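Local structure of putative esterase (2RAU) at residues W123-W126 with I127-K131; V134-I137 with K138-G142; S163-W166 with K167-K171. The protein is probably a lipase or esterase of the alpha/beta-hydrolase superfamily, and binds calcium. All coordinates share one frame; numbering follows the deposited sequence.

Contact 1: residues W123-W126 with I127-K131; sequences WSTW and ISDIK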
loop_
_atom_site.group_PDB
_atom_site.type_symbol
_atom_site.label_atom_id
_atom_site.label_comp_id
_atom_site.label_asym_id
_atom_site.label_seq_id
_atom_site.Cartn_x
_atom_site.Cartn_y
_atom_site.Cartn_z
ATOM N N TRP A 123 -14.246 -7.334 2.898
ATOM C CA TRP A 123 -14.284 -6.697 1.594
ATOM C C TRP A 123 -15.386 -5.666 1.431
ATOM O O TRP A 123 -15.183 -4.622 0.824
ATOM C CB TRP A 123 -14.369 -7.774 0.482
ATOM C CG TRP A 123 -13.057 -8.321 0.208
ATOM C CD1 TRP A 123 -12.588 -9.584 0.497
ATOM C CD2 TRP A 123 -11.951 -7.596 -0.312
ATOM N NE1 TRP A 123 -11.278 -9.690 0.128
ATOM C CE2 TRP A 123 -10.860 -8.472 -0.362
ATOM C CE3 TRP A 123 -11.791 -6.293 -0.787
ATOM C CZ2 TRP A 123 -9.620 -8.087 -0.877
ATOM C CZ3 TRP A 123 -10.553 -5.902 -1.251
ATOM C CH2 TRP A 123 -9.494 -6.795 -1.326
ATOM N N SER A 124 -16.583 -5.931 1.927
ATOM C CA SER A 124 -17.628 -4.905 1.786
ATOM C C SER A 124 -17.251 -3.632 2.570
ATOM O O SER A 124 -17.484 -2.510 2.104
ATOM C CB SER A 124 -19.034 -5.445 2.119
ATOM O OG SER A 124 -19.112 -5.819 3.455
ATOM N N THR A 125 -16.618 -3.788 3.721
ATOM C CA THR A 125 -16.145 -2.630 4.472
ATOM C C THR A 125 -15.080 -1.852 3.706
ATOM O O THR A 125 -15.193 -0.647 3.534
ATOM C CB THR A 125 -15.643 -3.046 5.886
ATOM O OG1 THR A 125 -16.744 -3.602 6.612
ATOM C CG2 THR A 125 -15.030 -1.855 6.655
ATOM N N TRP A 126 -14.039 -2.541 3.265
ATOM C CA TRP A 126 -12.928 -1.925 2.542
ATOM C C TRP A 126 -13.417 -1.275 1.251
ATOM O O TRP A 126 -13.022 -0.165 0.959
ATOM C CB TRP A 126 -11.817 -2.975 2.254
ATOM C CG TRP A 126 -10.562 -2.795 3.067
ATOM C CD1 TRP A 126 -9.277 -2.646 2.582
ATOM C CD2 TRP A 126 -10.454 -2.694 4.499
ATOM N NE1 TRP A 126 -8.397 -2.480 3.630
ATOM C CE2 TRP A 126 -9.081 -2.528 4.808
ATOM C CE3 TRP A 126 -11.378 -2.757 5.551
ATOM C CZ2 TRP A 126 -8.625 -2.384 6.099
ATOM C CZ3 TRP A 126 -10.916 -2.608 6.839
ATOM C CH2 TRP A 126 -9.570 -2.448 7.101
ATOM N N ILE A 127 -14.240 -2.004 0.494
ATOM C CA ILE A 127 -14.820 -1.478 -0.747
ATOM C C ILE A 127 -15.674 -0.226 -0.469
ATOM O O ILE A 127 -15.515 0.781 -1.177
ATOM C CB ILE A 127 -15.523 -2.550 -1.578
ATOM C CG1 ILE A 127 -14.449 -3.523 -2.131
ATOM C CG2 ILE A 127 -16.328 -1.893 -2.744
ATOM C CD1 ILE A 127 -15.014 -4.738 -2.776
ATOM N N SER A 128 -16.446 -0.221 0.621
ATOM C CA SER A 128 -17.267 0.938 0.955
ATOM C C SER A 128 -16.386 2.155 1.271
ATOM O O SER A 128 -16.725 3.291 0.926
ATOM C CB SER A 128 -18.245 0.643 2.097
ATOM O OG SER A 128 -17.597 0.573 3.375
ATOM N N ASP A 129 -15.242 1.923 1.902
ATOM C CA ASP A 129 -14.338 2.982 2.270
ATOM C C ASP A 129 -13.654 3.545 1.023
ATOM O O ASP A 129 -13.511 4.755 0.883
ATOM C CB ASP A 129 -13.275 2.464 3.240
ATOM C CG ASP A 129 -13.841 2.095 4.614
ATOM O OD1 ASP A 129 -14.951 2.492 4.911
ATOM O OD2 ASP A 129 -13.147 1.416 5.421
ATOM N N ILE A 130 -13.180 2.669 0.134
ATOM C CA ILE A 130 -12.620 3.130 -1.118
ATOM C C ILE A 130 -13.678 3.968 -1.914
ATOM O O ILE A 130 -13.340 5.000 -2.504
ATOM C CB ILE A 130 -12.085 1.951 -1.959
ATOM C CG1 ILE A 130 -10.941 1.210 -1.188
ATOM C CG2 ILE A 130 -11.551 2.461 -3.293
ATOM C CD1 ILE A 130 -10.546 -0.196 -1.802
ATOM N N LYS A 131 -14.929 3.502 -1.955
ATOM C CA LYS A 131 -16.009 4.231 -2.617
ATOM C C LYS A 131 -16.205 5.677 -2.091
ATOM O O LYS A 131 -16.381 6.631 -2.880
ATOM C CB LYS A 131 -17.329 3.432 -2.572
ATOM C CG LYS A 131 -18.571 4.168 -3.125
ATOM C CD LYS A 131 -18.488 4.731 -4.554
ATOM C CE LYS A 131 -19.174 3.897 -5.593
ATOM N NZ LYS A 131 -19.158 4.563 -6.932
#
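W123 and I127 meet one turn apart on the helix, and the isoleucine comes to the edge of the indole. I127 CG1 lies near the ring plane, 4.1 Å from W123 CE3, and CD1 reaches the same ring atom. CG1 stands anti to the carbonyl carbon of I127 (chi1 -69°). This turns the branch back toward the preceding turn, close to W123 O. T125 and D129 make a second pair. They lie side by side and point the same way, with T125 CG2 4.0 Å from D129 OD2. The carboxylate is held from outside by R102 and R30 through salt bridges, while T125 OG1 bonds to N120 O.

These residues open helix 123-141, which packs beside helix 153-169 in the alpha/beta-hydrolase fold. W123 also meets the rings of F153 and F288, and W126 meets Y101, so the aromatic side of this turn is buried.

The backbone is regular here. I127 N binds W123 O at 2.8 Å, and I130 N binds W126 O at 3.0 Å with an N-H...O angle of 170°. T125 O is gripped twice. The backbone bond from D129 N to T125 O is 3.0 Å long. The hydroxyl bond from S128 OG to T125 O is 2.7 Å. The S128 hydroxyl sits between its own N and carbonyl carbon (chi1 74°), from where it bends back to that oxygen.

Contact 2: residues V134-I137 with K138-G142; sequences VSFI and KRDSG. With CA (calcium ion), chain C.
V134 touches K138 one turn on, in the last turns of helix 123-141, which lies against the central sheet of the alpha/beta-hydrolase fold. V134 CG1 meets K138 CE at 4.0 Å, and the two side chains cross at a slant. The lysine chain is extended beyond CG and carries NZ to D169, its salt-bridge partner on helix 153-169. The backbone bond K138 N to V134 O is 3.0 Å long.

S135 faces outward. Its carbonyl accepts a weak bond from R139 N.

The ring of F136 reaches D140 obliquely. F136 CE1 is 3.9 Å from D140 CB, and the ring and carboxylate planes are 17° apart. CG of F136 is anti to the backbone N (chi1 -179°), which swings the ring along the helix toward D140. The carboxylate itself bonds to Y97 and K42. D140 N binds F136 O at 2.8 Å.

I137 is buried against the sheet. Its carbonyl O takes two bonds from S141, which reach it from opposite faces of the carbonyl plane. S141 N lies 2.8 Å and S141 OG 2.6 Å from I137 O.

The helix ends with S141, and G142 follows with positive phi. G142 and E144 both bind the calcium ion, two waters add to its shell, and G142 O lies 2.4 Å from the metal.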
loop_
_atom_site.group_PDB
_atom_site.type_symbol
_atom_site.label_atom_id
_atom_site.label_comp_id
_atom_site.label_asym_id
_atom_site.label_seq_id
_atom_site.Cartn_x
_atom_site.Cartn_y
_atom_site.Cartn_z
ATOM N N VAL A 134 -13.345 7.702 -3.510
ATOM C CA VAL A 134 -13.528 7.944 -4.941
ATOM C C VAL A 134 -14.573 9.032 -5.209
ATOM O O VAL A 134 -14.355 9.898 -6.043
ATOM C CB VAL A 134 -13.884 6.612 -5.710
ATOM C CG1 VAL A 134 -14.401 6.904 -7.138
ATOM C CG2 VAL A 134 -12.665 5.626 -5.687
ATOM N N SER A 135 -15.689 8.979 -4.496
ATOM C CA SER A 135 -16.746 9.975 -4.637
ATOM C C SER A 135 -16.207 11.377 -4.307
ATOM O O SER A 135 -16.474 12.354 -5.013
ATOM C CB SER A 135 -17.920 9.614 -3.730
ATOM O OG SER A 135 -18.486 8.369 -4.107
ATOM N N PHE A 136 -15.447 11.478 -3.224
ATOM C CA PHE A 136 -14.835 12.739 -2.824
ATOM C C PHE A 136 -13.859 13.256 -3.898
ATOM O O PHE A 136 -13.814 14.477 -4.238
ATOM C CB PHE A 136 -14.059 12.542 -1.519
ATOM C CG PHE A 136 -13.405 13.795 -1.003
ATOM C CD1 PHE A 136 -12.131 14.155 -1.413
ATOM C CD2 PHE A 136 -14.095 14.648 -0.182
ATOM C CE1 PHE A 136 -11.540 15.340 -0.970
ATOM C CE2 PHE A 136 -13.502 15.828 0.257
ATOM C CZ PHE A 136 -12.227 16.153 -0.132
ATOM N N ILE A 137 -13.031 12.337 -4.392
ATOM C CA ILE A 137 -12.050 12.663 -5.431
ATOM C C ILE A 137 -12.688 13.217 -6.684
ATOM O O ILE A 137 -12.145 14.125 -7.310
ATOM C CB ILE A 137 -11.195 11.417 -5.778
ATOM C CG1 ILE A 137 -10.271 11.083 -4.610
ATOM C CG2 ILE A 137 -10.341 11.636 -7.021
ATOM C CD1 ILE A 137 -9.393 9.830 -4.846
ATOM N N LYS A 138 -13.799 12.624 -7.101
ATOM C CA LYS A 138 -14.475 13.079 -8.305
ATOM C C LYS A 138 -14.855 14.550 -8.193
ATOM O O LYS A 138 -14.672 15.329 -9.143
ATOM C CB LYS A 138 -15.710 12.231 -8.593
ATOM C CG LYS A 138 -15.447 10.811 -8.997
ATOM C CD LYS A 138 -16.778 10.214 -9.464
ATOM C CE LYS A 138 -16.619 8.808 -9.874
ATOM N NZ LYS A 138 -17.742 8.393 -10.745
ATOM N N ARG A 139 -15.390 14.932 -7.037
ATOM C CA ARG A 139 -15.762 16.295 -6.795
ATOM C C ARG A 139 -14.546 17.205 -6.602
ATOM O O ARG A 139 -14.510 18.326 -7.138
ATOM C CB ARG A 139 -16.696 16.390 -5.581
ATOM C CG ARG A 139 -17.255 17.789 -5.417
ATOM C CD ARG A 139 -18.228 17.892 -4.280
ATOM N NE ARG A 139 -18.910 19.182 -4.339
ATOM C CZ ARG A 139 -19.262 19.906 -3.283
ATOM N NH1 ARG A 139 -18.941 19.519 -2.050
ATOM N NH2 ARG A 139 -19.886 21.048 -3.453
ATOM N N ASP A 140 -13.580 16.765 -5.815
ATOM C CA ASP A 140 -12.377 17.550 -5.612
ATOM C C ASP A 140 -11.534 17.821 -6.892
ATOM O O ASP A 140 -11.066 18.928 -7.096
ATOM C CB ASP A 140 -11.496 16.864 -4.593
ATOM C CG ASP A 140 -10.300 17.720 -4.181
ATOM O OD1 ASP A 140 -10.550 18.742 -3.522
ATOM O OD2 ASP A 140 -9.150 17.377 -4.519
ATOM N N SER A 141 -11.345 16.794 -7.715
ATOM C CA SER A 141 -10.524 16.860 -8.921
ATOM C C SER A 141 -11.288 17.255 -10.162
ATOM O O SER A 141 -10.713 17.644 -11.184
ATOM C CB SER A 141 -9.977 15.484 -9.181
ATOM O OG SER A 141 -10.985 14.608 -9.566
ATOM N N GLY A 142 -12.605 17.127 -10.101
ATOM C CA GLY A 142 -13.416 17.325 -11.254
ATOM C C GLY A 142 -13.448 16.201 -12.261
ATOM O O GLY A 142 -14.056 16.370 -13.266
HETATM CA CA CA C . -15.975 16.683 -14.640
HETATM O O HOH W 1 -17.301 17.408 -16.646
HETATM O O HOH W 2 -17.167 17.113 -12.306
#

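Contact 3: residues S163-W166 with K167-K171; sequences SLYW and KNDIK
The side chain of K167 lies over one face of the W166 indole at the end of helix 153-169, the helix of the beta-alpha-beta unit formed with strands 146-151 and 170-176. This is part of the alpha/beta-hydrolase core. The stack is the close-packed part of the contact, although it is on the outer side. K167 CG sits 3.5 Å from the centroid of the six-membered ring of W166, 13° off the ring normal, in a CH-pi contact. The indole CG stands between its own backbone N and carbonyl carbon (chi1 74°), which folds the ring back under the next residue. Beyond CG the lysine chain is extended and passes over the ring, bringing K167 CE to 3.6 Å from W166 CZ2. K167 and N168 are exposed, while W166 also rests on L294 and V295.

The inward side is more buried, but its apolar contact is looser. I170 points toward the preceding turn, and I170 CB is 4.3 Å from W166 CB. Y165 and D169 lie side by side and point the same way, with D169 OD2 3.5 Å from Y165 CB. Ring and carboxylate planes are 25° apart. The buried carboxylate is satisfied from outside by Y161 OH and by K131 and K138 of helix 123-141. Two positive charges so close would be expected to keep it ionised.

The helix is kinked at K167 and N168, whose N atoms lack the regular helical bond. N168 N makes a weak bond to Y165 O, three residues back. D169 N makes a better one to Y165 O at 3.0 Å. I170, the first residue past the helix, starts the strand. I170 N binds W166 O at 3.1 Å.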
loop_
_atom_site.group_PDB
_atom_site.type_symbol
_atom_site.label_atom_id
_atom_site.label_comp_id
_atom_site.label_asym_id
_atom_site.label_seq_id
_atom_site.Cartn_x
_atom_site.Cartn_y
_atom_site.Cartn_z
ATOM N N SER A 163 -14.121 -4.344 -10.446
ATOM C CA SER A 163 -15.082 -5.331 -10.888
ATOM C C SER A 163 -16.526 -4.877 -10.600
ATOM O O SER A 163 -17.455 -5.314 -11.283
ATOM C CB SER A 163 -14.797 -6.689 -10.247
ATOM O OG SER A 163 -15.276 -6.755 -8.923
ATOM N N LEU A 164 -16.703 -4.004 -9.604
ATOM C CA LEU A 164 -18.006 -3.547 -9.207
ATOM C C LEU A 164 -18.365 -2.185 -9.768
ATOM O O LEU A 164 -19.530 -1.926 -9.988
ATOM C CB LEU A 164 -18.098 -3.489 -7.685
ATOM C CG LEU A 164 -18.026 -4.802 -6.915
ATOM C CD1 LEU A 164 -17.760 -4.489 -5.414
ATOM C CD2 LEU A 164 -19.273 -5.644 -7.117
ATOM N N TYR A 165 -17.374 -1.307 -9.958
ATOM C CA TYR A 165 -17.609 0.083 -10.267
ATOM C C TYR A 165 -16.869 0.668 -11.446
ATOM O O TYR A 165 -16.956 1.868 -11.658
ATOM C CB TYR A 165 -17.205 0.898 -9.045
ATOM C CG TYR A 165 -17.977 0.560 -7.781
ATOM C CD1 TYR A 165 -19.322 0.857 -7.686
ATOM C CD2 TYR A 165 -17.357 -0.005 -6.678
ATOM C CE1 TYR A 165 -20.025 0.595 -6.534
ATOM C CE2 TYR A 165 -18.053 -0.272 -5.519
ATOM C CZ TYR A 165 -19.388 0.020 -5.464
ATOM O OH TYR A 165 -20.119 -0.214 -4.323
ATOM N N TRP A 166 -16.131 -0.140 -12.210
ATOM C CA TRP A 166 -15.314 0.401 -13.292
ATOM C C TRP A 166 -16.071 1.281 -14.275
ATOM O O TRP A 166 -15.571 2.325 -14.655
ATOM C CB TRP A 166 -14.530 -0.694 -14.055
ATOM C CG TRP A 166 -15.300 -1.568 -14.984
ATOM C CD1 TRP A 166 -15.860 -2.763 -14.702
ATOM C CD2 TRP A 166 -15.542 -1.335 -16.380
ATOM N NE1 TRP A 166 -16.457 -3.288 -15.819
ATOM C CE2 TRP A 166 -16.271 -2.432 -16.866
ATOM C CE3 TRP A 166 -15.239 -0.297 -17.251
ATOM C CZ2 TRP A 166 -16.696 -2.516 -18.166
ATOM C CZ3 TRP A 166 -15.652 -0.393 -18.547
ATOM C CH2 TRP A 166 -16.377 -1.489 -18.993
ATOM N N LYS A 167 -17.303 0.900 -14.630
ATOM C CA LYS A 167 -18.024 1.598 -15.662
ATOM C C LYS A 167 -18.224 3.046 -15.305
ATOM O O LYS A 167 -18.011 3.883 -16.145
ATOM C CB LYS A 167 -19.362 0.924 -15.971
ATOM C CG LYS A 167 -19.153 -0.482 -16.529
ATOM C CD LYS A 167 -20.467 -1.237 -16.764
ATOM C CE LYS A 167 -20.227 -2.628 -17.367
ATOM N NZ LYS A 167 -21.536 -3.340 -17.560
ATOM N N ASN A 168 -18.542 3.357 -14.054
ATOM C CA ASN A 168 -18.718 4.758 -13.691
ATOM C C ASN A 168 -17.589 5.479 -12.979
ATOM O O ASN A 168 -17.616 6.714 -12.915
ATOM C CB ASN A 168 -19.973 4.939 -12.864
ATOM C CG ASN A 168 -21.238 4.875 -13.718
ATOM O OD1 ASN A 168 -21.516 5.727 -14.663
ATOM N ND2 ASN A 168 -21.999 3.844 -13.436
ATOM N N ASP A 169 -16.623 4.729 -12.458
ATOM C CA ASP A 169 -15.552 5.285 -11.624
ATOM C C ASP A 169 -14.106 5.215 -12.153
ATOM O O ASP A 169 -13.312 6.066 -11.785
ATOM C CB ASP A 169 -15.551 4.579 -10.264
ATOM C CG ASP A 169 -16.746 4.933 -9.398
ATOM O OD1 ASP A 169 -17.529 5.862 -9.752
ATOM O OD2 ASP A 169 -16.881 4.269 -8.328
ATOM N N ILE A 170 -13.760 4.216 -12.978
ATOM C CA ILE A 170 -12.338 3.890 -13.264
ATOM C C ILE A 170 -12.009 3.887 -14.736
ATOM O O ILE A 170 -12.666 3.199 -15.499
ATOM C CB ILE A 170 -11.973 2.469 -12.710
ATOM C CG1 ILE A 170 -12.416 2.305 -11.241
ATOM C CG2 ILE A 170 -10.433 2.124 -12.884
ATOM C CD1 ILE A 170 -11.871 3.370 -10.223
ATOM N N LYS A 171 -10.990 4.648 -15.128
ATOM C CA LYS A 171 -10.628 4.727 -16.521
ATOM C C LYS A 171 -9.263 4.101 -16.827
ATOM O O LYS A 171 -8.868 3.996 -17.985
ATOM C CB LYS A 171 -10.670 6.182 -16.988
ATOM C CG LYS A 171 -9.673 7.073 -16.327
ATOM C CD LYS A 171 -9.798 8.529 -16.706
ATOM C CE LYS A 171 -8.953 9.367 -15.778
ATOM N NZ LYS A 171 -9.161 10.818 -15.930
#

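Contacts 1 and 2 follow each other along helix 123-141, their centres 16 Å apart. Contact 3 touches both, with its centre about 14 Å from each. D169 joins them through its two carboxylate oxygens: D169 OD2 pairs with K131 NZ of contact 1 at 2.7 Å, and D169 OD1 with K138 NZ of contact 2 at 2.7 Å. I127 CG2 also packs on Y165 CE2 at 3.6 Å. The calcium ion belongs to contact 2; the side chain of D169 is about 12 Å from a calcium ion. At the other end, W123 of contact 1 comes close to the probable nucleophile elbow around S152, which with H329 and D177 is consistent with a catalytic triad.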